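Local coordinates for protein NADH-dependent FAD reductase (Streptomyces globisporus, PDB 4R82) that reduces FAD with NADH and releases the FADH2 that diffuses to the halogenase and monooxygenase of C-1027 enediyne antibiotic biosynthesis, at residues A[49-53]-A[62-66]; A[85-91]-A[125-130]; A[95-99]-A[109-113]; A[132-138]-A[150-156]. The contacts are given in a common frame with arbitrary orientation. Residue numbers count along the deposited sequence, not the author numbering.

Contact 1: A[49-53]-A[62-66]; sequences ANSFT and VLICV. With MG (magnesium ion), chain J; FAD (flavin-adenine dinucleotide), chain K; NAD (nicotinamide-adenine-dinucleotide), chain C.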
# COMPACT_ATOMS: atom_id res chain seq x y z
N ALA A 49 11.07 2.11 0.80
CA ALA A 49 9.69 2.55 1.02
C ALA A 49 8.68 1.45 0.81
O ALA A 49 8.69 0.77 -0.24
CB ALA A 49 9.35 3.73 0.11
N ASN A 50 7.78 1.28 1.78
CA ASN A 50 6.69 0.33 1.59
C ASN A 50 5.32 1.01 1.45
O ASN A 50 4.30 0.34 1.27
CB ASN A 50 6.67 -0.71 2.70
CG ASN A 50 6.10 -0.17 3.98
OD1 ASN A 50 6.24 1.01 4.29
ND2 ASN A 50 5.42 -1.03 4.74
N SER A 51 5.30 2.34 1.51
CA SER A 51 4.06 3.10 1.40
C SER A 51 3.61 3.26 -0.06
O SER A 51 2.61 3.92 -0.33
CB SER A 51 4.22 4.48 2.04
OG SER A 51 5.19 5.23 1.33
N PHE A 52 4.35 2.66 -0.98
CA PHE A 52 3.99 2.70 -2.40
C PHE A 52 2.60 2.13 -2.61
O PHE A 52 2.28 1.04 -2.12
CB PHE A 52 5.00 1.89 -3.21
CG PHE A 52 4.62 1.73 -4.65
CD1 PHE A 52 4.88 2.74 -5.56
CD2 PHE A 52 3.99 0.57 -5.09
CE1 PHE A 52 4.51 2.60 -6.89
CE2 PHE A 52 3.62 0.42 -6.41
CZ PHE A 52 3.88 1.44 -7.32
N THR A 53 1.77 2.85 -3.36
CA THR A 53 0.40 2.41 -3.62
C THR A 53 0.04 2.76 -5.05
O THR A 53 0.26 3.89 -5.47
CB THR A 53 -0.56 3.12 -2.68
OG1 THR A 53 -0.18 2.85 -1.33
CG2 THR A 53 -1.99 2.65 -2.92
N VAL A 62 0.51 6.65 -9.22
CA VAL A 62 0.91 5.94 -8.00
C VAL A 62 1.20 6.96 -6.94
O VAL A 62 1.33 8.15 -7.23
CB VAL A 62 2.18 5.08 -8.22
CG1 VAL A 62 1.94 4.09 -9.34
CG2 VAL A 62 3.39 5.97 -8.55
N LEU A 63 1.31 6.52 -5.69
CA LEU A 63 1.73 7.44 -4.64
C LEU A 63 2.76 6.79 -3.73
O LEU A 63 2.87 5.56 -3.67
CB LEU A 63 0.54 8.00 -3.84
CG LEU A 63 -0.32 7.09 -2.94
CD1 LEU A 63 0.39 6.77 -1.62
CD2 LEU A 63 -1.67 7.75 -2.69
N ILE A 64 3.53 7.64 -3.06
CA ILE A 64 4.37 7.22 -1.95
C ILE A 64 4.18 8.21 -0.80
O ILE A 64 3.81 9.37 -1.02
CB ILE A 64 5.87 7.17 -2.35
CG1 ILE A 64 6.32 8.51 -2.94
CG2 ILE A 64 6.13 6.05 -3.35
CD1 ILE A 64 7.81 8.53 -3.32
N CYS A 65 4.44 7.74 0.42
CA CYS A 65 4.35 8.60 1.59
C CYS A 65 5.74 8.67 2.18
O CYS A 65 6.34 7.63 2.44
CB CYS A 65 3.41 8.00 2.63
SG CYS A 65 1.73 7.74 2.00
N VAL A 66 6.24 9.89 2.38
CA VAL A 66 7.62 10.09 2.80
C VAL A 66 7.66 10.99 4.02
O VAL A 66 7.08 12.09 4.02
CB VAL A 66 8.47 10.70 1.66
CG1 VAL A 66 9.90 10.94 2.10
CG2 VAL A 66 8.45 9.78 0.44
MG MG J . -0.17 0.58 -0.13
N1 FAD K . 10.21 5.81 5.19
C2 FAD K . 9.26 6.56 4.63
O2 FAD K . 9.31 7.94 4.79
N3 FAD K . 8.26 6.06 3.91
C4 FAD K . 8.17 4.73 3.74
O4 FAD K . 7.14 4.20 2.99
C4X FAD K . 9.14 3.88 4.33
N5 FAD K . 9.04 2.52 4.17
C5X FAD K . 10.00 1.73 4.72
C6 FAD K . 9.91 0.32 4.53
C7 FAD K . 10.87 -0.50 5.11
C7M FAD K . 10.80 -2.04 4.93
C8 FAD K . 11.93 0.05 5.85
C8M FAD K . 12.97 -0.87 6.46
C9 FAD K . 12.03 1.44 6.03
C9A FAD K . 11.05 2.29 5.46
N10 FAD K . 11.15 3.66 5.63
C10 FAD K . 10.18 4.44 5.06
C1' FAD K . 12.22 4.29 6.40
C2' FAD K . 13.37 4.79 5.55
O2' FAD K . 13.71 3.78 4.61
C3' FAD K . 14.58 5.01 6.44
O3' FAD K . 14.79 3.84 7.22
C4' FAD K . 14.34 6.12 7.42
O4' FAD K . 13.70 7.17 6.74
C5' FAD K . 15.65 6.58 8.10
O5' FAD K . 16.53 7.34 7.24
P FAD K . 15.99 8.59 6.32
O1P FAD K . 17.08 9.63 6.13
O2P FAD K . 14.80 9.22 7.01
O3P FAD K . 15.59 8.04 4.97
PA NAD C . 8.37 -1.55 12.27
O1A NAD C . 9.40 -0.55 11.74
O2A NAD C . 9.03 -2.91 12.43
O5B NAD C . 7.25 -1.70 11.19
C5B NAD C . 5.91 -1.89 11.47
C4B NAD C . 4.97 -1.04 10.72
O4B NAD C . 5.10 0.27 11.20
C3B NAD C . 5.29 -1.02 9.29
O3B NAD C . 4.09 -0.95 8.57
C2B NAD C . 6.02 0.24 9.10
O2B NAD C . 5.95 0.69 7.80
C1B NAD C . 5.33 1.12 10.03
N9A NAD C . 6.12 2.29 10.45
C8A NAD C . 7.29 2.28 11.12
N7A NAD C . 7.72 3.54 11.34
C5A NAD C . 6.80 4.37 10.80
C6A NAD C . 6.68 5.76 10.70
N6A NAD C . 7.65 6.58 11.24
N1A NAD C . 5.60 6.28 10.09
C2A NAD C . 4.65 5.50 9.56
N3A NAD C . 4.73 4.17 9.64
C4A NAD C . 5.78 3.58 10.24
O3 NAD C . 7.83 -1.07 13.67
O HOH W 1 1.80 0.17 0.67
O HOH W 2 -1.46 -0.85 -0.96
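The N5-O4-N3 edge of the isoalloxazine is read here, in the FAD site, by a loop and a strand that also pair with each other. Backbone amides do most of the work on the loop: N50 N donates to FAD N5 (3.0 Å) and S51 N to FAD O4 (3.0 Å). From the strand, C65 O accepts the hydrogen of FAD N3 at 2.9 Å. S51, small and with chi1 p, ties loop, strand and flavin together: C65 N donates to its OG (2.8 Å), and OG lies 2.8 Å from FAD O4. Residues 62-66 belong to the main antiparallel sheet of the split beta-barrel of the flavin reductase family, and the outer strand 53-56 joins them, T53 and L63 forming a hydrogen-bonded pair (T53 N to L63 O 2.9 Å, L63 N to T53 O 2.8 Å). F52 fills the buried space beside the strand, its CE1 3.7 Å from V62 CB and CD1 4.2 Å from I64 CG2; F30 of the second subunit meets its ring edge-to-face. T53 OG1 binds the magnesium ion at a long 2.6 Å, alongside waters at 2.1 and 2.2 Å; T53 of the second subunit binds it too.

Contact 2: A[85-91]-A[125-130]; sequences SVLEAGQ and LIAGAV. With ACT (acetate ion), chain H.
S85, near the end of strand 81-86, is extended and lies opposite I126 (CA-CA 5.9 Å). Its small hydroxyl, chi1 m, suits a buried place: S85 OG accepts from I126 N at 3.0 Å. V86 (phi/psi -81/118) gives its carbonyl to the other segment, V130 N to V86 O 2.8 Å, while V86 CG1 packs 4.1 Å from V130 CB. L87 lies across from A129 (CA-CA 4.8 Å); its CB points away, yet CD2 returns to 4.4 Å from I126 CG2. E88 opens a type I turn to Q91 (Q91 N to E88 O 3.0 Å); chi1 t and chi2 -88° bring its OE1 to G90 N (2.8 Å). Opposite, the type II turn I126-A129 links strands 124-126 and 131-143, with G128 at 88/-3, which suits glycine; a CB there would strike Q91 NE2. Q91 (chi1 m, chi2 t, chi3 -66°) is the N-cap of helix 92-97, and its OE1 accepts from E88 N (2.8 Å). The exit of strand 81-86 toward this helix thus packs on the interstrand turn. Between the two turns Q91 NE2 weakly bonds A127 O (2.9 Å) and a water bridges E88 OE1 and G128 O, so backbone polar groups find side-chain and backbone partners alike.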
# COMPACT_ATOMS: atom_id res chain seq x y z
N SER A 85 11.70 1.23 -7.57
CA SER A 85 12.18 -0.10 -7.90
C SER A 85 11.51 -1.05 -6.93
O SER A 85 11.77 -0.98 -5.72
CB SER A 85 13.70 -0.18 -7.77
OG SER A 85 14.35 0.70 -8.67
N VAL A 86 10.66 -1.93 -7.45
CA VAL A 86 10.00 -2.92 -6.62
C VAL A 86 10.96 -4.07 -6.38
O VAL A 86 11.38 -4.75 -7.32
CB VAL A 86 8.73 -3.46 -7.28
CG1 VAL A 86 8.12 -4.58 -6.44
CG2 VAL A 86 7.74 -2.33 -7.52
N LEU A 87 11.33 -4.29 -5.12
CA LEU A 87 12.39 -5.24 -4.82
C LEU A 87 11.94 -6.69 -4.94
O LEU A 87 10.84 -7.04 -4.51
CB LEU A 87 12.99 -4.99 -3.43
CG LEU A 87 13.70 -3.64 -3.26
CD1 LEU A 87 14.31 -3.56 -1.84
CD2 LEU A 87 14.77 -3.44 -4.33
N GLU A 88 12.81 -7.50 -5.52
CA GLU A 88 12.60 -8.92 -5.71
C GLU A 88 12.89 -9.70 -4.43
O GLU A 88 13.56 -9.20 -3.53
CB GLU A 88 13.49 -9.36 -6.88
CG GLU A 88 13.37 -10.79 -7.33
CD GLU A 88 14.30 -11.70 -6.55
OE1 GLU A 88 15.30 -11.18 -6.01
OE2 GLU A 88 14.02 -12.92 -6.48
N ALA A 89 12.39 -10.93 -4.36
CA ALA A 89 12.46 -11.77 -3.17
C ALA A 89 13.83 -11.87 -2.50
O ALA A 89 13.90 -11.99 -1.28
CB ALA A 89 11.92 -13.16 -3.48
N GLY A 90 14.90 -11.85 -3.28
CA GLY A 90 16.23 -12.00 -2.70
C GLY A 90 17.01 -10.72 -2.44
O GLY A 90 18.24 -10.74 -2.29
N GLN A 91 16.31 -9.59 -2.38
CA GLN A 91 16.98 -8.30 -2.25
C GLN A 91 16.87 -7.65 -0.87
O GLN A 91 16.82 -6.42 -0.76
CB GLN A 91 16.47 -7.34 -3.32
CG GLN A 91 16.78 -7.82 -4.73
CD GLN A 91 16.48 -6.77 -5.77
OE1 GLN A 91 15.31 -6.40 -5.97
NE2 GLN A 91 17.52 -6.25 -6.41
N LEU A 125 18.12 3.09 -11.17
CA LEU A 125 17.07 2.09 -11.00
C LEU A 125 17.77 0.83 -10.48
O LEU A 125 18.81 0.46 -11.00
CB LEU A 125 16.41 1.78 -12.34
CG LEU A 125 15.89 3.01 -13.09
CD1 LEU A 125 15.35 2.62 -14.46
CD2 LEU A 125 14.80 3.65 -12.28
N ILE A 126 17.21 0.19 -9.45
CA ILE A 126 17.93 -0.91 -8.81
C ILE A 126 17.88 -2.18 -9.65
O ILE A 126 16.80 -2.67 -9.99
CB ILE A 126 17.37 -1.20 -7.40
CG1 ILE A 126 17.29 0.09 -6.57
CG2 ILE A 126 18.23 -2.24 -6.69
CD1 ILE A 126 18.59 0.85 -6.46
N ALA A 127 19.05 -2.71 -10.00
CA ALA A 127 19.11 -3.92 -10.83
C ALA A 127 18.55 -5.09 -10.04
O ALA A 127 18.66 -5.12 -8.81
CB ALA A 127 20.55 -4.20 -11.26
N GLY A 128 17.93 -6.04 -10.73
CA GLY A 128 17.38 -7.20 -10.06
C GLY A 128 15.96 -7.03 -9.56
O GLY A 128 15.37 -7.98 -9.04
N ALA A 129 15.40 -5.84 -9.74
CA ALA A 129 14.06 -5.52 -9.27
C ALA A 129 12.98 -6.23 -10.08
O ALA A 129 13.19 -6.59 -11.25
CB ALA A 129 13.84 -4.01 -9.33
N VAL A 130 11.80 -6.41 -9.48
CA VAL A 130 10.66 -6.99 -10.19
C VAL A 130 10.21 -6.02 -11.28
O VAL A 130 9.83 -6.41 -12.39
CB VAL A 130 9.49 -7.28 -9.23
CG1 VAL A 130 8.38 -8.01 -9.94
CG2 VAL A 130 9.98 -8.13 -8.07
C ACT H . 20.70 -6.78 -3.47
O ACT H . 20.01 -7.09 -2.46
OXT ACT H . 20.20 -7.06 -4.58
CH3 ACT H . 22.03 -6.11 -3.33
O HOH W 3 16.85 -10.00 -7.95

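Contact 3: A[95-99]-A[109-113]; sequences ARHFA and QFDTV. With FAD (flavin-adenine dinucleotide), chain K.
H97 of helix 92-97 and the next residue, F98, reach across to the irregular segment 109-113; the backbones stay well apart (H97-T112 CA-CA 8.4 Å, F98-Q109 7.9 Å), so side chains bridge the gap, H97 to a backbone carbonyl. H97 takes chi1 t, chi2 67°, which sends NE2 to Q109 O as donor (2.7 Å) and lays one ring face against T112, whose CB sits 4.2 Å from the ring centroid in a CH-pi contact. F98, chi1 m and chi2 -74°, enters the apolar space: CZ is 3.7 Å from F110 CE1 and 3.9 Å from V113 CG1 (V113 chi1 p). The two phenyl rings meet obliquely, centroids 5.2 Å apart and planes at 49°, with F110 at chi1 m, chi2 -87°. Q109 extends (chi1 t, chi2 t, chi3 18°), its OE1 accepting from G46 N; its NE2 lies 3.5 Å from F98 CD1, and a water links it to H97 O. One imidazole donor and a small apolar core of F98, F110 and V113 thus join this loop to a segment whose A99 O binds the ribityl hydroxyl FAD O3' (2.6 Å).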
# COMPACT_ATOMS: atom_id res chain seq x y z
N ALA A 95 17.25 -3.67 0.56
CA ALA A 95 16.22 -3.04 1.37
C ALA A 95 16.82 -2.45 2.64
O ALA A 95 16.50 -1.32 3.03
CB ALA A 95 15.12 -4.03 1.71
N ARG A 96 17.69 -3.22 3.28
CA ARG A 96 18.34 -2.73 4.50
C ARG A 96 19.26 -1.55 4.21
O ARG A 96 19.29 -0.57 4.98
CB ARG A 96 19.09 -3.86 5.20
CG ARG A 96 18.16 -4.91 5.77
CD ARG A 96 18.92 -5.95 6.57
NE ARG A 96 18.04 -7.04 6.98
CZ ARG A 96 17.26 -6.99 8.05
NH1 ARG A 96 16.48 -8.02 8.36
NH2 ARG A 96 17.26 -5.91 8.82
N HIS A 97 19.98 -1.62 3.10
CA HIS A 97 20.96 -0.60 2.77
C HIS A 97 20.30 0.76 2.56
O HIS A 97 20.79 1.79 3.06
CB HIS A 97 21.72 -0.99 1.51
CG HIS A 97 22.70 0.05 1.07
ND1 HIS A 97 23.83 0.36 1.80
CD2 HIS A 97 22.71 0.86 -0.01
CE1 HIS A 97 24.50 1.31 1.18
NE2 HIS A 97 23.85 1.63 0.08
N PHE A 98 19.19 0.77 1.83
CA PHE A 98 18.51 2.03 1.54
C PHE A 98 17.57 2.49 2.65
O PHE A 98 16.92 3.52 2.54
CB PHE A 98 17.79 1.94 0.18
CG PHE A 98 18.74 1.99 -0.98
CD1 PHE A 98 19.35 3.19 -1.34
CD2 PHE A 98 19.05 0.83 -1.70
CE1 PHE A 98 20.24 3.24 -2.41
CE2 PHE A 98 19.94 0.88 -2.77
CZ PHE A 98 20.54 2.08 -3.12
N ALA A 99 17.52 1.72 3.74
CA ALA A 99 16.82 2.15 4.95
C ALA A 99 17.78 2.71 6.00
O ALA A 99 17.35 3.23 7.04
CB ALA A 99 16.02 1.00 5.53
N GLN A 109 26.06 6.31 -2.01
CA GLN A 109 25.01 5.42 -1.50
C GLN A 109 24.78 4.23 -2.45
O GLN A 109 24.30 3.17 -2.05
CB GLN A 109 23.71 6.21 -1.30
CG GLN A 109 22.66 5.50 -0.44
CD GLN A 109 21.32 6.24 -0.43
OE1 GLN A 109 21.04 7.08 -1.29
NE2 GLN A 109 20.47 5.91 0.54
N PHE A 110 25.16 4.41 -3.72
CA PHE A 110 24.84 3.43 -4.76
C PHE A 110 26.00 2.51 -5.18
O PHE A 110 25.84 1.71 -6.10
CB PHE A 110 24.30 4.15 -6.00
CG PHE A 110 22.93 4.74 -5.81
CD1 PHE A 110 21.80 3.98 -6.03
CD2 PHE A 110 22.78 6.07 -5.42
CE1 PHE A 110 20.53 4.52 -5.86
CE2 PHE A 110 21.51 6.62 -5.25
CZ PHE A 110 20.39 5.85 -5.47
N ASP A 111 27.16 2.62 -4.53
CA ASP A 111 28.29 1.78 -4.94
C ASP A 111 28.24 0.35 -4.38
O ASP A 111 29.09 -0.48 -4.69
CB ASP A 111 29.64 2.45 -4.64
CG ASP A 111 29.78 2.87 -3.19
OD1 ASP A 111 29.13 2.27 -2.32
OD2 ASP A 111 30.57 3.82 -2.93
N THR A 112 27.23 0.07 -3.56
CA THR A 112 27.01 -1.25 -2.98
C THR A 112 26.10 -2.09 -3.88
O THR A 112 26.16 -3.33 -3.90
CB THR A 112 26.39 -1.12 -1.56
OG1 THR A 112 27.44 -0.94 -0.61
CG2 THR A 112 25.56 -2.34 -1.17
N VAL A 113 25.29 -1.40 -4.67
CA VAL A 113 24.25 -2.04 -5.45
C VAL A 113 24.52 -1.90 -6.95
O VAL A 113 25.21 -0.97 -7.37
CB VAL A 113 22.87 -1.43 -5.08
CG1 VAL A 113 22.81 0.03 -5.48
CG2 VAL A 113 21.74 -2.20 -5.71
N1 FAD K . 10.21 5.81 5.19
C2 FAD K . 9.26 6.56 4.63
O2 FAD K . 9.31 7.94 4.79
N3 FAD K . 8.26 6.06 3.91
C4 FAD K . 8.17 4.73 3.74
O4 FAD K . 7.14 4.20 2.99
C4X FAD K . 9.14 3.88 4.33
N5 FAD K . 9.04 2.52 4.17
C5X FAD K . 10.00 1.73 4.72
C6 FAD K . 9.91 0.32 4.53
C7 FAD K . 10.87 -0.50 5.11
C7M FAD K . 10.80 -2.04 4.93
C8 FAD K . 11.93 0.05 5.85
C8M FAD K . 12.97 -0.87 6.46
C9 FAD K . 12.03 1.44 6.03
C9A FAD K . 11.05 2.29 5.46
N10 FAD K . 11.15 3.66 5.63
C10 FAD K . 10.18 4.44 5.06
C1' FAD K . 12.22 4.29 6.40
C2' FAD K . 13.37 4.79 5.55
O2' FAD K . 13.71 3.78 4.61
C3' FAD K . 14.58 5.01 6.44
O3' FAD K . 14.79 3.84 7.22
C4' FAD K . 14.34 6.12 7.42
O4' FAD K . 13.70 7.17 6.74
C5' FAD K . 15.65 6.58 8.10
O5' FAD K . 16.53 7.34 7.24
P FAD K . 15.99 8.59 6.32
O1P FAD K . 17.08 9.63 6.13
O2P FAD K . 14.80 9.22 7.01
O3P FAD K . 15.59 8.04 4.97
O HOH W 4 21.34 4.38 2.80

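Contact 4: A[132-138]-A[150-156]; sequences HLECAIH and LGEVITA
C135, L133, V153 and A156 form the apolar centre of this antiparallel beta-hairpin, strands 131-143 and 146-158 of the main sheet. L133 CD2 (chi1 m) lies 4.1 Å from V153 CG2 (chi1 t), and C135 SG 4.3 Å from V153 CG2; branched and small residues suit this face, which packs on V62 and F82 of the flanking strands. A CB on G151 would crowd C135 CB. Pairs L133-A156, C135-V153 and I137-G151 are non-hydrogen-bonded; E134-T155 and A136-E152 are hydrogen-bonded (A136 N to E152 O 2.8 Å). The segments' N-to-C directions differ by 137°, axes 4.2 Å apart at closest. A classic bulge puts I154 (-91/-42) and T155 opposite E134: E134 O accepts from I154 N (2.7 Å) and weakly from T155 N (3.4 Å), E134 N donating to T155 O (2.9 Å). The buried E134 carboxylate (chi1 m, chi2 t) accepts from S121 N. H138 N donates to L150 O (2.7 Å), and E152 CB (chi1 t, chi2 t) lies 3.7 Å from the H138 ring centroid.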
# COMPACT_ATOMS: atom_id res chain seq x y z
N HIS A 132 10.54 -1.52 -12.59
CA HIS A 132 10.96 -0.12 -12.43
C HIS A 132 9.83 0.76 -12.93
O HIS A 132 9.28 0.50 -14.01
CB HIS A 132 12.20 0.17 -13.29
CG HIS A 132 13.43 -0.56 -12.87
ND1 HIS A 132 14.44 -0.89 -13.76
CD2 HIS A 132 13.85 -1.01 -11.66
CE1 HIS A 132 15.41 -1.51 -13.11
NE2 HIS A 132 15.07 -1.60 -11.84
N LEU A 133 9.51 1.81 -12.18
CA LEU A 133 8.53 2.79 -12.65
C LEU A 133 9.19 4.14 -12.54
O LEU A 133 9.78 4.46 -11.52
CB LEU A 133 7.27 2.79 -11.78
CG LEU A 133 6.43 1.52 -11.67
CD1 LEU A 133 6.95 0.60 -10.57
CD2 LEU A 133 4.95 1.86 -11.45
N GLU A 134 9.13 4.93 -13.60
CA GLU A 134 9.61 6.30 -13.54
C GLU A 134 8.41 7.23 -13.60
O GLU A 134 7.55 7.09 -14.48
CB GLU A 134 10.60 6.57 -14.68
CG GLU A 134 11.88 5.74 -14.52
CD GLU A 134 12.85 5.89 -15.67
OE1 GLU A 134 13.57 6.91 -15.70
OE2 GLU A 134 12.89 4.99 -16.53
N CYS A 135 8.35 8.17 -12.65
CA CYS A 135 7.13 8.92 -12.41
C CYS A 135 7.39 10.41 -12.37
O CYS A 135 8.42 10.84 -11.87
CB CYS A 135 6.55 8.53 -11.06
SG CYS A 135 6.23 6.76 -10.91
N ALA A 136 6.44 11.18 -12.87
CA ALA A 136 6.52 12.63 -12.79
C ALA A 136 5.69 13.07 -11.60
O ALA A 136 4.54 12.64 -11.45
CB ALA A 136 5.98 13.26 -14.06
N ILE A 137 6.24 13.92 -10.74
CA ILE A 137 5.50 14.38 -9.58
C ILE A 137 4.34 15.27 -10.04
O ILE A 137 4.52 16.23 -10.78
CB ILE A 137 6.40 15.11 -8.58
CG1 ILE A 137 7.36 14.09 -7.96
CG2 ILE A 137 5.56 15.74 -7.50
CD1 ILE A 137 8.47 14.68 -7.16
N HIS A 138 3.14 14.89 -9.59
CA HIS A 138 1.95 15.59 -10.02
C HIS A 138 1.33 16.40 -8.89
O HIS A 138 0.94 17.55 -9.11
CB HIS A 138 0.93 14.63 -10.64
CG HIS A 138 0.96 14.62 -12.14
ND1 HIS A 138 2.12 14.80 -12.86
CD2 HIS A 138 -0.02 14.44 -13.05
CE1 HIS A 138 1.85 14.74 -14.15
NE2 HIS A 138 0.56 14.52 -14.29
N LEU A 150 2.11 12.20 -5.18
CA LEU A 150 1.34 11.53 -6.23
C LEU A 150 2.10 11.72 -7.53
O LEU A 150 2.37 12.86 -7.94
CB LEU A 150 -0.05 12.16 -6.32
CG LEU A 150 -1.08 11.54 -7.27
CD1 LEU A 150 -1.48 10.16 -6.80
CD2 LEU A 150 -2.31 12.44 -7.39
N GLY A 151 2.47 10.61 -8.17
CA GLY A 151 3.23 10.70 -9.40
C GLY A 151 2.50 10.05 -10.56
O GLY A 151 1.77 9.08 -10.37
N GLU A 152 2.70 10.60 -11.76
CA GLU A 152 2.16 9.99 -12.96
C GLU A 152 3.24 9.10 -13.57
O GLU A 152 4.38 9.52 -13.74
CB GLU A 152 1.69 11.05 -13.96
CG GLU A 152 1.14 10.42 -15.25
CD GLU A 152 0.50 11.42 -16.18
OE1 GLU A 152 0.28 12.58 -15.77
OE2 GLU A 152 0.19 11.04 -17.33
N VAL A 153 2.87 7.86 -13.90
CA VAL A 153 3.82 6.89 -14.44
C VAL A 153 4.14 7.28 -15.88
O VAL A 153 3.24 7.35 -16.73
CB VAL A 153 3.23 5.47 -14.43
CG1 VAL A 153 4.24 4.47 -15.01
CG2 VAL A 153 2.83 5.07 -13.00
N ILE A 154 5.43 7.57 -16.14
CA ILE A 154 5.88 7.98 -17.47
C ILE A 154 6.32 6.75 -18.26
O ILE A 154 6.03 6.62 -19.45
CB ILE A 154 7.07 8.95 -17.39
CG1 ILE A 154 6.70 10.17 -16.55
CG2 ILE A 154 7.54 9.35 -18.79
CD1 ILE A 154 5.39 10.80 -16.95
N THR A 155 7.03 5.86 -17.59
CA THR A 155 7.41 4.62 -18.23
C THR A 155 7.58 3.58 -17.15
O THR A 155 7.74 3.91 -15.98
CB THR A 155 8.71 4.76 -19.06
OG1 THR A 155 8.91 3.57 -19.85
CG2 THR A 155 9.89 4.96 -18.15
N ALA A 156 7.51 2.31 -17.55
CA ALA A 156 7.78 1.25 -16.60
C ALA A 156 8.33 0.05 -17.34
O ALA A 156 8.07 -0.10 -18.54
CB ALA A 156 6.52 0.88 -15.82

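Along the chain contact 1 comes first; contact 2 then opens, contact 3 falls between its two segments, and contact 4 follows. Contacts 1, 2 and 4 all reach the main antiparallel sheet. Contacts 1 and 4, centres about 12 Å apart, share its neighbouring strands 61-67 and 146-158, V62 O meeting G151 N at 2.9 Å. Contact 2 joins contact 4 through H132 NE2 and I126 O (2.7 Å), and contact 3 through I126 packing on V113, F98 and F110. Contacts 3 and 4 are farthest apart, centres about 22 Å. Contacts 1 and 3, not touching, grip one FAD at isoalloxazine and ribityl chain, while contacts 1, 2 and 4 meet the second subunit, so flavin site and dimer interface are built on one framework.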